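Local coordinates for uncharacterized protein (Bacteroides ovatus, PDB 4FS7) that is of unknown function but, as an extracellular protein built of BspA-type leucine-rich repeats, probably binds other proteins, at residues Thr10-Lys15 with Glu21-Arg26; Ser259-Lys264 with Lys303-Val308; Met213-Ser218 with Asp239-Leu244. All coordinates share one frame; numbering follows the deposited sequence.

Contact 1 lies in the N-terminal sheet of the chain, in the hairpin of strands 9-13 and 19-25, while contacts 3 and 2 follow in that order along the leucine-rich repeat solenoid. The centre of contact 1 is about 49 Å from that of contact 3 and about 62 Å from that of contact 2, on the far side of the chain's centre from the latter. Contacts 2 and 3 are neighbours, their centres about 16 Å apart: Asp239 of contact 3 probably takes a hydrogen bond from Asn262 of contact 2, and Ile260 packs on Leu244. A hairpin of the N-terminal mixed sheet and two inter-repeat contacts are thus sampled along one elongated molecule.

Contact 1. Residues Thr10-Lys15 with Glu21-Arg26; sequences TYNFTK and EVSGLR
The hydroxyl OG of Ser23 lies between two side chains of strand 9-13. It shares a hydrogen bond of 2.9 Å with OG1 of Thr10, whose direction is open, and it sits 3.1 Å from OD1 of Asn12, to which it may give its proton instead; OD1 also takes a weak bond from Asp3 N. Thr10 OG1 also meets a water, which makes a weak bond to the carbonyl of Leu25. The CB of Ser23 points toward the facing strand, and chi1 65° sets OG between its own backbone N and carbonyl carbon, within reach of both partners. Asn12 spends the other end of its amide on Glu21: ND2 donates to OE2 over 3.2 Å in a bent bond, 137° at the hydrogen, arriving on the anti side of the carboxylate and tilted out of its plane. Amide and carboxylate are twisted 56° apart. With Asn12 cut back to an alanine, Glu21 OE2 would lose this N-H and Ser23 OG a possible acceptor, and the carboxylate would probably be freer to turn. Beneath these groups runs an antiparallel hairpin with a classic beta bulge, where Ser23 and Gly24 both face Thr10. Ser23 N donates to Thr10 O (2.8 Å), Thr10 N donates to Gly24 O, and beyond the bulge Asn12 and Glu21 close a hydrogen-bonded pair in both directions. The backbone angles of Gly24 would jam a CB against the preceding carbonyl oxygen. On the sheet's other face, Tyr11 and Val22 form a non-hydrogen-bonded pair, with Tyr11 CE1 3.9 Å from Val22 CG2, and both side chains also rest on Val59 of strand 55-62. CG2 of Thr14 lies against CB of Glu21 at 3.6 Å, while the Thr14 hydroxyl bonds to Thr19 OG1.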
loop_
_atom_site.group_PDB
_atom_site.type_symbol
_atom_site.label_atom_id
_atom_site.label_comp_id
_atom_site.label_asym_id
_atom_site.label_seq_id
_atom_site.Cartn_x
_atom_site.Cartn_y
_atom_site.Cartn_z
ATOM N N THR A 10 -35.724 -11.732 -11.804
ATOM C CA THR A 10 -36.557 -10.553 -11.923
ATOM C C THR A 10 -35.931 -9.526 -12.872
ATOM O O THR A 10 -34.703 -9.444 -12.981
ATOM C CB THR A 10 -36.913 -9.896 -10.558
ATOM O OG1 THR A 10 -35.757 -9.204 -10.018
ATOM C CG2 THR A 10 -37.403 -10.942 -9.592
ATOM N N TYR A 11 -36.788 -8.743 -13.529
ATOM C CA TYR A 11 -36.431 -7.837 -14.591
ATOM C C TYR A 11 -37.082 -6.499 -14.389
ATOM O O TYR A 11 -38.240 -6.415 -13.910
ATOM C CB TYR A 11 -36.836 -8.399 -15.970
ATOM C CG TYR A 11 -36.166 -9.718 -16.296
ATOM C CD1 TYR A 11 -34.914 -9.712 -16.921
ATOM C CD2 TYR A 11 -36.704 -10.943 -15.934
ATOM C CE1 TYR A 11 -34.260 -10.875 -17.200
ATOM C CE2 TYR A 11 -36.070 -12.118 -16.250
ATOM C CZ TYR A 11 -34.798 -12.081 -16.840
ATOM O OH TYR A 11 -34.164 -13.288 -17.101
ATOM N N ASN A 12 -36.374 -5.466 -14.810
ATOM C CA ASN A 12 -36.902 -4.126 -14.930
ATOM C C ASN A 12 -36.790 -3.639 -16.378
ATOM O O ASN A 12 -35.777 -3.861 -17.033
ATOM C CB ASN A 12 -36.172 -3.117 -14.036
ATOM C CG ASN A 12 -36.343 -3.378 -12.564
ATOM O OD1 ASN A 12 -37.066 -4.256 -12.146
ATOM N ND2 ASN A 12 -35.556 -2.662 -11.763
ATOM N N PHE A 13 -37.818 -2.965 -16.869
ATOM C CA PHE A 13 -37.717 -2.305 -18.168
ATOM C C PHE A 13 -36.664 -1.201 -18.132
ATOM O O PHE A 13 -36.518 -0.486 -17.112
ATOM C CB PHE A 13 -39.069 -1.736 -18.621
ATOM C CG PHE A 13 -40.131 -2.776 -18.728
ATOM C CD1 PHE A 13 -40.055 -3.746 -19.708
ATOM C CD2 PHE A 13 -41.174 -2.821 -17.832
ATOM C CE1 PHE A 13 -40.998 -4.745 -19.811
ATOM C CE2 PHE A 13 -42.133 -3.816 -17.912
ATOM C CZ PHE A 13 -42.041 -4.797 -18.912
ATOM N N THR A 14 -35.911 -1.097 -19.221
ATOM C CA THR A 14 -34.894 -0.058 -19.413
ATOM C C THR A 14 -35.268 0.840 -20.592
ATOM O O THR A 14 -36.156 0.500 -21.389
ATOM C CB THR A 14 -33.425 -0.643 -19.491
ATOM O OG1 THR A 14 -33.341 -1.818 -20.328
ATOM C CG2 THR A 14 -32.953 -1.029 -18.085
ATOM N N LYS A 15 -34.632 2.009 -20.678
ATOM C CA LYS A 15 -35.099 3.062 -21.589
ATOM C C LYS A 15 -35.037 2.650 -23.063
ATOM O O LYS A 15 -35.908 3.040 -23.851
ATOM C CB LYS A 15 -34.305 4.362 -21.372
ATOM C CG LYS A 15 -34.767 5.543 -22.249
ATOM N N GLU A 21 -33.319 -4.981 -17.992
ATOM C CA GLU A 21 -32.165 -5.244 -17.118
ATOM C C GLU A 21 -32.561 -6.327 -16.123
ATOM O O GLU A 21 -33.694 -6.389 -15.634
ATOM C CB GLU A 21 -31.685 -3.969 -16.350
ATOM C CG GLU A 21 -32.687 -3.511 -15.245
ATOM C CD GLU A 21 -32.281 -2.314 -14.355
ATOM O OE1 GLU A 21 -31.133 -1.877 -14.349
ATOM O OE2 GLU A 21 -33.171 -1.817 -13.642
ATOM N N VAL A 22 -31.625 -7.198 -15.787
ATOM C CA VAL A 22 -31.791 -8.110 -14.664
ATOM C C VAL A 22 -31.751 -7.296 -13.378
ATOM O O VAL A 22 -30.823 -6.532 -13.141
ATOM C CB VAL A 22 -30.635 -9.124 -14.618
ATOM C CG1 VAL A 22 -30.715 -10.018 -13.339
ATOM C CG2 VAL A 22 -30.661 -9.993 -15.876
ATOM N N SER A 23 -32.794 -7.413 -12.573
ATOM C CA SER A 23 -32.889 -6.646 -11.349
ATOM C C SER A 23 -32.736 -7.475 -10.088
ATOM O O SER A 23 -32.664 -6.896 -8.996
ATOM C CB SER A 23 -34.158 -5.830 -11.343
ATOM O OG SER A 23 -35.267 -6.689 -11.319
ATOM N N GLY A 24 -32.617 -8.781 -10.193
ATOM C CA GLY A 24 -32.479 -9.608 -9.008
ATOM C C GLY A 24 -32.945 -11.023 -9.243
ATOM O O GLY A 24 -33.199 -11.442 -10.380
ATOM N N LEU A 25 -33.070 -11.753 -8.143
ATOM C CA LEU A 25 -33.617 -13.091 -8.104
ATOM C C LEU A 25 -34.948 -13.096 -7.380
ATOM O O LEU A 25 -35.199 -12.278 -6.518
ATOM C CB LEU A 25 -32.699 -14.044 -7.346
ATOM C CG LEU A 25 -31.406 -14.413 -8.042
ATOM C CD1 LEU A 25 -30.537 -15.259 -7.129
ATOM C CD2 LEU A 25 -31.710 -15.150 -9.346
ATOM N N ARG A 26 -35.785 -14.041 -7.779
ATOM C CA ARG A 26 -36.968 -14.405 -7.033
ATOM C C ARG A 26 -36.591 -14.683 -5.568
ATOM O O ARG A 26 -35.632 -15.409 -5.282
ATOM C CB ARG A 26 -37.591 -15.637 -7.698
ATOM C CG ARG A 26 -38.909 -16.052 -7.178
ATOM C CD ARG A 26 -39.545 -17.038 -8.127
ATOM N NE ARG A 26 -38.995 -18.387 -7.959
ATOM C CZ ARG A 26 -39.698 -19.475 -7.627
ATOM N NH1 ARG A 26 -41.008 -19.419 -7.424
ATOM N NH2 ARG A 26 -39.078 -20.650 -7.508
HETATM O O HOH W 1 -35.595 -9.047 -7.186
#

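Contact 2. Residues Ser259-Lys264 with Lys303-Val308; sequences SIQNNK and KLLDSV
Gln261, just past the end of strand 257-260, is the first residue to touch the other segment. Its chain runs extended beyond CG, across the end of Leu305, whose methyl CD1 meets the amide oxygen OE1 at 3.6 Å and also lies 3.9 Å from CB of Gln261. The carbonyl O of Gln261 accepts a hydrogen bond of 2.7 Å from a water that gives its second proton to Ser307 OG (2.8 Å), a hydroxyl also bonded to Gly284 O on the intervening repeat. Asn262 then turns away: its OD1 accepts from Lys264 N, making an Asx turn, while ND2 reaches Asp239. At Asn263 the contact closes with CB against CB of Ser307, 3.9 Å apart. Leu305 to Val308 form a type I beta turn, so Gln261 and Asn263 both meet the same turn after strand 301-304. These are the loops leaving two strands of one parallel sheet, with strand 280-283 between them. Built of a leucine methyl against a glutamine side chain, a pair of CB atoms and a shared water, the contact is a light surface seam, in which the water supplies the polar link between the loops.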
loop_
_atom_site.group_PDB
_atom_site.type_symbol
_atom_site.label_atom_id
_atom_site.label_comp_id
_atom_site.label_asym_id
_atom_site.label_seq_id
_atom_site.Cartn_x
_atom_site.Cartn_y
_atom_site.Cartn_z
ATOM N N SER A 259 19.242 1.987 1.796
ATOM C CA SER A 259 20.146 2.955 1.246
ATOM C C SER A 259 19.363 4.037 0.561
ATOM O O SER A 259 18.610 3.752 -0.397
ATOM C CB SER A 259 21.068 2.254 0.264
ATOM O OG SER A 259 21.862 3.224 -0.410
ATOM N N ILE A 260 19.481 5.250 1.061
ATOM C CA ILE A 260 18.810 6.403 0.522
ATOM C C ILE A 260 19.852 7.461 0.485
ATOM O O ILE A 260 20.037 8.179 1.456
ATOM C CB ILE A 260 17.617 6.874 1.409
ATOM C CG1 ILE A 260 16.619 5.779 1.627
ATOM C CG2 ILE A 260 16.942 8.039 0.755
ATOM C CD1 ILE A 260 15.355 6.309 2.402
ATOM N N GLN A 261 20.557 7.579 -0.636
ATOM C CA GLN A 261 21.757 8.376 -0.657
ATOM C C GLN A 261 21.565 9.755 -1.226
ATOM O O GLN A 261 22.398 10.638 -1.012
ATOM C CB GLN A 261 22.898 7.673 -1.350
ATOM C CG GLN A 261 23.299 6.424 -0.636
ATOM C CD GLN A 261 24.603 5.822 -1.101
ATOM O OE1 GLN A 261 25.656 6.387 -0.866
ATOM N NE2 GLN A 261 24.549 4.645 -1.715
ATOM N N ASN A 262 20.489 9.948 -1.970
ATOM C CA ASN A 262 20.284 11.147 -2.700
ATOM C C ASN A 262 20.124 12.352 -1.777
ATOM O O ASN A 262 19.270 12.382 -0.867
ATOM C CB ASN A 262 19.066 10.990 -3.611
ATOM C CG ASN A 262 18.982 12.075 -4.619
ATOM O OD1 ASN A 262 18.494 13.133 -4.330
ATOM N ND2 ASN A 262 19.566 11.848 -5.812
ATOM N N ASN A 263 20.930 13.361 -2.018
ATOM C CA ASN A 263 20.959 14.532 -1.160
ATOM C C ASN A 263 19.692 15.399 -1.276
ATOM O O ASN A 263 19.354 16.091 -0.298
ATOM C CB ASN A 263 22.236 15.374 -1.421
ATOM C CG ASN A 263 22.340 15.904 -2.856
ATOM O OD1 ASN A 263 22.055 15.207 -3.847
ATOM N ND2 ASN A 263 22.804 17.144 -2.964
ATOM N N LYS A 264 19.012 15.334 -2.440
ATOM C CA LYS A 264 17.837 16.203 -2.680
ATOM C C LYS A 264 16.466 15.525 -2.569
ATOM O O LYS A 264 15.420 16.170 -2.768
ATOM C CB LYS A 264 17.950 16.889 -4.036
ATOM C CG LYS A 264 19.129 17.851 -4.121
ATOM C CD LYS A 264 18.901 19.069 -3.249
ATOM C CE LYS A 264 18.122 20.147 -3.994
ATOM N NZ LYS A 264 18.981 20.983 -4.907
ATOM N N LYS A 303 25.427 4.747 8.485
ATOM C CA LYS A 303 26.280 5.650 7.736
ATOM C C LYS A 303 25.506 6.861 7.288
ATOM O O LYS A 303 24.645 6.760 6.415
ATOM C CB LYS A 303 26.938 4.931 6.556
ATOM C CG LYS A 303 27.743 5.893 5.655
ATOM C CD LYS A 303 28.950 6.446 6.327
ATOM C CE LYS A 303 29.621 7.537 5.448
ATOM N NZ LYS A 303 30.903 8.056 6.077
ATOM N N LEU A 304 25.774 7.995 7.918
ATOM C CA LEU A 304 25.244 9.298 7.520
ATOM C C LEU A 304 26.249 9.983 6.617
ATOM O O LEU A 304 27.378 10.221 7.025
ATOM C CB LEU A 304 24.924 10.187 8.731
ATOM C CG LEU A 304 23.929 9.599 9.719
ATOM C CD1 LEU A 304 23.754 10.609 10.897
ATOM C CD2 LEU A 304 22.579 9.215 9.060
ATOM N N LEU A 305 25.862 10.273 5.384
ATOM C CA LEU A 305 26.742 10.950 4.449
ATOM C C LEU A 305 26.956 12.419 4.836
ATOM O O LEU A 305 26.213 12.950 5.651
ATOM C CB LEU A 305 26.205 10.820 3.029
ATOM C CG LEU A 305 26.074 9.349 2.534
ATOM C CD1 LEU A 305 25.445 9.341 1.135
ATOM C CD2 LEU A 305 27.339 8.545 2.590
ATOM N N ASP A 306 28.009 13.043 4.291
ATOM C CA ASP A 306 28.372 14.409 4.604
ATOM C C ASP A 306 27.283 15.392 4.262
ATOM O O ASP A 306 27.306 16.535 4.713
ATOM C CB ASP A 306 29.658 14.802 3.878
ATOM C CG ASP A 306 30.893 14.098 4.370
ATOM O OD1 ASP A 306 30.874 13.413 5.433
ATOM O OD2 ASP A 306 31.922 14.273 3.654
ATOM N N SER A 307 26.362 14.985 3.398
ATOM C CA SER A 307 25.220 15.805 3.021
ATOM C C SER A 307 24.158 15.911 4.134
ATOM O O SER A 307 23.278 16.741 4.027
ATOM C CB SER A 307 24.582 15.245 1.740
ATOM O OG SER A 307 24.426 13.835 1.808
ATOM N N VAL A 308 24.201 15.075 5.173
ATOM C CA VAL A 308 23.222 15.098 6.274
ATOM C C VAL A 308 23.556 16.221 7.249
ATOM O O VAL A 308 24.647 16.269 7.823
ATOM C CB VAL A 308 23.151 13.752 7.000
ATOM C CG1 VAL A 308 22.128 13.852 8.130
ATOM C CG2 VAL A 308 22.842 12.625 6.012
HETATM O O HOH W 2 24.286 12.555 -0.684
#

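Contact 3. Residues Met213-Ser218 with Asp239-Leu244; sequences MEFPNS and DSFTEL
Two turns of the leucine-rich repeat solenoid lie side by side here, their loops joined by an aromatic pair and two waters. Phe215 and Phe241 make a T-shaped (edge-to-face) stack: the edge of Phe241 points at one face of Phe215, with ring centroids 5.0 Å apart and planes at 75°. CZ of Phe241 stands over the centre of the Phe215 ring, and CE1 makes the nearest approach, 3.6 Å from Phe215 CD2. Both rings have CG beside the backbone N (chi1 -60° in Phe215, -79° in Phe241), and from these positions they converge at about a right angle. Nearer the bends, CB of Ser240 lies 3.3 Å from the carbonyl O of Asn217. The hydroxyl of Ser240 is held by two waters: it donates to one over 2.6 Å, and that water donates in turn to Pro216 O. The other water gives protons both to Ser240 OG and to Asn217 OD1, the latter over 2.8 Å. One hydroxyl therefore ties a backbone carbonyl and a side-chain amide of the preceding repeat to its own, each through a single solvent molecule. The loop 213-218 leads into strand 221-222. In the same way the turn at Ser240 and Phe241 leads into strand 243-244, the next strand of the same parallel sheet. Phe241 also packs on Leu219 and on Leu222 of strand 221-222, while backbone bonds from Glu243 to Tyr220 and Leu222 join the two strands just beyond the stack.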
loop_
_atom_site.group_PDB
_atom_site.type_symbol
_atom_site.label_atom_id
_atom_site.label_comp_id
_atom_site.label_asym_id
_atom_site.label_seq_id
_atom_site.Cartn_x
_atom_site.Cartn_y
_atom_site.Cartn_z
HETATM N N MSE A 213 10.089 -6.638 -6.498
HETATM C CA MSE A 213 9.490 -5.477 -7.165
HETATM C C MSE A 213 10.592 -4.516 -7.530
HETATM O O MSE A 213 11.232 -3.915 -6.672
HETATM C CB MSE A 213 8.438 -4.812 -6.305
HETATM C CG MSE A 213 7.549 -3.857 -7.095
HETATM SE SE MSE A 213 6.205 -2.965 -5.984
HETATM C CE MSE A 213 7.444 -2.324 -4.646
ATOM N N GLU A 214 10.874 -4.418 -8.813
ATOM C CA GLU A 214 11.896 -3.506 -9.313
ATOM C C GLU A 214 11.243 -2.199 -9.648
ATOM O O GLU A 214 10.146 -2.170 -10.202
ATOM C CB GLU A 214 12.556 -4.118 -10.519
ATOM C CG GLU A 214 13.418 -5.291 -10.105
ATOM C CD GLU A 214 14.563 -4.869 -9.174
ATOM O OE1 GLU A 214 15.351 -3.983 -9.583
ATOM O OE2 GLU A 214 14.660 -5.390 -8.033
ATOM N N PHE A 215 11.889 -1.096 -9.319
ATOM C CA PHE A 215 11.381 0.223 -9.628
ATOM C C PHE A 215 11.782 0.652 -11.030
ATOM O O PHE A 215 12.964 0.699 -11.336
ATOM C CB PHE A 215 11.968 1.241 -8.671
ATOM C CG PHE A 215 11.671 1.008 -7.216
ATOM C CD1 PHE A 215 10.420 0.643 -6.766
ATOM C CD2 PHE A 215 12.678 1.217 -6.274
ATOM C CE1 PHE A 215 10.168 0.465 -5.401
ATOM C CE2 PHE A 215 12.431 1.075 -4.929
ATOM C CZ PHE A 215 11.190 0.700 -4.479
ATOM N N PRO A 216 10.813 1.005 -11.873
ATOM C CA PRO A 216 11.159 1.583 -13.158
ATOM C C PRO A 216 11.895 2.901 -12.973
ATOM O O PRO A 216 11.662 3.597 -11.998
ATOM C CB PRO A 216 9.781 1.810 -13.799
ATOM C CG PRO A 216 8.843 0.952 -13.088
ATOM C CD PRO A 216 9.359 0.821 -11.726
ATOM N N ASN A 217 12.721 3.283 -13.938
ATOM C CA ASN A 217 13.422 4.558 -13.890
ATOM C C ASN A 217 12.499 5.760 -13.839
ATOM O O ASN A 217 12.867 6.819 -13.305
ATOM C CB ASN A 217 14.433 4.661 -15.044
ATOM C CG ASN A 217 15.578 3.672 -14.873
ATOM O OD1 ASN A 217 15.836 3.179 -13.757
ATOM N ND2 ASN A 217 16.288 3.376 -15.974
ATOM N N SER A 218 11.290 5.589 -14.367
ATOM C CA SER A 218 10.281 6.644 -14.409
ATOM C C SER A 218 9.566 6.911 -13.047
ATOM O O SER A 218 8.910 7.919 -12.900
ATOM C CB SER A 218 9.200 6.310 -15.453
ATOM O OG SER A 218 8.731 4.975 -15.220
ATOM N N ASP A 239 18.299 7.358 -7.356
ATOM C CA ASP A 239 18.298 8.799 -7.535
ATOM C C ASP A 239 17.084 9.309 -8.316
ATOM O O ASP A 239 16.793 10.522 -8.316
ATOM C CB ASP A 239 19.594 9.274 -8.216
ATOM C CG ASP A 239 20.846 9.076 -7.360
ATOM O OD1 ASP A 239 20.735 9.130 -6.095
ATOM O OD2 ASP A 239 21.957 8.895 -7.978
ATOM N N SER A 240 16.394 8.422 -9.024
ATOM C CA SER A 240 15.203 8.759 -9.799
ATOM C C SER A 240 13.978 9.101 -8.943
ATOM O O SER A 240 13.047 9.759 -9.426
ATOM C CB SER A 240 14.869 7.611 -10.774
ATOM O OG SER A 240 15.022 6.361 -10.144
ATOM N N PHE A 241 13.982 8.730 -7.664
ATOM C CA PHE A 241 12.905 9.164 -6.778
ATOM C C PHE A 241 13.088 10.618 -6.427
ATOM O O PHE A 241 14.202 11.046 -6.132
ATOM C CB PHE A 241 12.813 8.302 -5.518
ATOM C CG PHE A 241 12.132 6.998 -5.760
ATOM C CD1 PHE A 241 12.822 5.924 -6.225
ATOM C CD2 PHE A 241 10.752 6.909 -5.655
ATOM C CE1 PHE A 241 12.168 4.731 -6.499
ATOM C CE2 PHE A 241 10.119 5.721 -5.929
ATOM C CZ PHE A 241 10.856 4.637 -6.324
ATOM N N THR A 242 11.978 11.360 -6.437
ATOM C CA THR A 242 11.971 12.733 -5.976
ATOM C C THR A 242 11.168 12.970 -4.695
ATOM O O THR A 242 11.455 13.949 -3.988
ATOM C CB THR A 242 11.542 13.667 -7.063
ATOM O OG1 THR A 242 10.216 13.327 -7.450
ATOM C CG2 THR A 242 12.519 13.606 -8.277
ATOM N N GLU A 243 10.201 12.110 -4.376
ATOM C CA GLU A 243 9.492 12.228 -3.127
ATOM C C GLU A 243 9.030 10.883 -2.595
ATOM O O GLU A 243 8.461 10.081 -3.325
ATOM C CB GLU A 243 8.286 13.150 -3.252
ATOM C CG GLU A 243 7.587 13.356 -1.917
ATOM C CD GLU A 243 6.441 14.349 -1.912
ATOM O OE1 GLU A 243 6.094 14.902 -2.970
ATOM O OE2 GLU A 243 5.866 14.569 -0.828
ATOM N N LEU A 244 9.287 10.698 -1.300
ATOM C CA LEU A 244 8.708 9.634 -0.489
ATOM C C LEU A 244 7.792 10.298 0.524
ATOM O O LEU A 244 8.166 11.321 1.102
ATOM C CB LEU A 244 9.784 8.826 0.262
ATOM C CG LEU A 244 10.906 8.250 -0.586
ATOM C CD1 LEU A 244 11.914 7.554 0.285
ATOM C CD2 LEU A 244 10.373 7.320 -1.662
HETATM O O HOH W 3 12.717 5.108 -9.890
HETATM O O HOH W 4 16.476 4.646 -11.512
#